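Local structure of methyltransferase domain-containing protein (Serratia marcescens, 7CLU) at residues A[110-113]-A[114-118]. The protein is a SAM-dependent O-methyltransferase of the prodigiosin synthetic pathway that recognises its substrate by induced fit and forms a dimer. Residues are numbered along the deposited sequence; the frame is centred on the assembly and turned at random.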
loop_
_atom_site.group_PDB
_atom_site.type_symbol
_atom_site.label_atom_id
_atom_site.label_comp_id
_atom_site.label_asym_id
_atom_site.label_seq_id
_atom_site.Cartn_x
_atom_site.Cartn_y
_atom_site.Cartn_z
ATOM N N LEU A 110 3.354 2.297 11.912
ATOM C CA LEU A 110 1.991 2.199 12.431
ATOM C C LEU A 110 1.946 1.447 13.759
ATOM O O LEU A 110 1.187 1.822 14.665
ATOM C CB LEU A 110 1.077 1.520 11.410
ATOM C CG LEU A 110 -0.360 1.258 11.902
ATOM C CD1 LEU A 110 -1.081 2.574 12.179
ATOM C CD2 LEU A 110 -1.145 0.409 10.902
ATOM N N LYS A 111 2.724 0.358 13.876
ATOM C CA LYS A 111 2.692 -0.448 15.092
ATOM C C LYS A 111 2.971 0.416 16.311
ATOM O O LYS A 111 2.267 0.328 17.324
ATOM C CB LYS A 111 3.706 -1.592 14.998
ATOM C CG LYS A 111 4.106 -2.212 16.357
ATOM C CD LYS A 111 5.124 -3.337 16.182
ATOM C CE LYS A 111 6.048 -3.463 17.393
ATOM N NZ LYS A 111 6.930 -4.671 17.312
ATOM N N THR A 112 3.972 1.292 16.210
ATOM C CA THR A 112 4.338 2.128 17.347
ATOM C C THR A 112 3.316 3.238 17.568
ATOM O O THR A 112 3.086 3.653 18.716
ATOM C CB THR A 112 5.747 2.689 17.126
ATOM O OG1 THR A 112 6.663 1.599 17.010
ATOM C CG2 THR A 112 6.181 3.595 18.287
ATOM N N ALA A 113 2.686 3.723 16.489
ATOM C CA ALA A 113 1.641 4.735 16.637
ATOM C C ALA A 113 0.444 4.173 17.387
ATOM O O ALA A 113 -0.193 4.878 18.176
ATOM C CB ALA A 113 1.202 5.270 15.265
ATOM N N VAL A 114 0.126 2.900 17.165
ATOM C CA VAL A 114 -0.965 2.295 17.912
ATOM C C VAL A 114 -0.525 2.010 19.339
ATOM O O VAL A 114 -1.307 2.148 20.287
ATOM C CB VAL A 114 -1.468 1.019 17.208
ATOM C CG1 VAL A 114 -2.568 0.360 18.036
ATOM C CG2 VAL A 114 -2.008 1.347 15.819
ATOM N N ARG A 115 0.733 1.605 19.507
ATOM C CA ARG A 115 1.245 1.330 20.838
ATOM C C ARG A 115 1.231 2.587 21.699
ATOM O O ARG A 115 0.935 2.518 22.897
ATOM C CB ARG A 115 2.651 0.738 20.734
ATOM C CG ARG A 115 3.339 0.503 22.069
ATOM C CD ARG A 115 3.132 -0.923 22.525
ATOM N NE ARG A 115 3.882 -1.867 21.704
ATOM C CZ ARG A 115 3.719 -3.182 21.766
ATOM N NH1 ARG A 115 2.831 -3.693 22.611
ATOM N NH2 ARG A 115 4.434 -3.983 20.985
ATOM N N ASN A 116 1.506 3.754 21.102
ATOM C CA ASN A 116 1.631 4.994 21.862
ATOM C C ASN A 116 0.481 5.970 21.672
ATOM O O ASN A 116 0.443 6.991 22.373
ATOM C CB ASN A 116 2.947 5.696 21.502
ATOM C CG ASN A 116 4.151 4.840 21.819
ATOM O OD1 ASN A 116 4.115 4.037 22.741
ATOM N ND2 ASN A 116 5.222 5.003 21.056
ATOM N N ASP A 117 -0.463 5.677 20.778
ATOM C CA ASP A 117 -1.493 6.618 20.339
ATOM C C ASP A 117 -0.904 8.003 20.087
ATOM O O ASP A 117 -1.339 9.009 20.646
ATOM C CB ASP A 117 -2.651 6.691 21.326
ATOM C CG ASP A 117 -3.774 7.573 20.826
ATOM O OD1 ASP A 117 -4.025 7.588 19.597
ATOM O OD2 ASP A 117 -4.392 8.271 21.652
ATOM N N ALA A 118 0.101 8.040 19.211
ATOM C CA ALA A 118 0.789 9.284 18.898
ATOM C C ALA A 118 1.368 9.212 17.492
ATOM O O ALA A 118 1.699 8.129 16.995
ATOM C CB ALA A 118 1.908 9.587 19.909
#
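Helix 110-116, about two turns long, closes with a C-terminal end that resembles a Schellman motif. At D117 phi turns positive (43°), ending the helix, and A118 N makes a weak 3.3 Å bond back to A113 O, the 6-to-1 bond of that motif; its second bond is missing, since D117 N lies 3.7 Å from V114 O. Upstream, backbone N-H to O hydrogen bonds of i to i+4 spacing run from V114 N to L110 O (2.9 Å), from R115 N to K111 O and from N116 N to T112 O. On the buried side L110 CD1 lies 4.0 Å from V114 CG2; helix 286-298 packs here through V297 on L110 and L296 on V114. A23 of the second subunit covers L110, and V114 O accepts a hydrogen bond from S53 OG of that subunit, which places this turn at the dimer interface. K111 and R115 run side by side, K111 extended and R115 bent at chi2 (95°) and chi3; their like charges come within 4.5 Å (NZ to NH2), a proximity that probably costs some energy. T112 CG2, anti to its own N (chi1 -60° for OG1), faces the N116 amide, with ND2 3.3 Å from the methyl carbon.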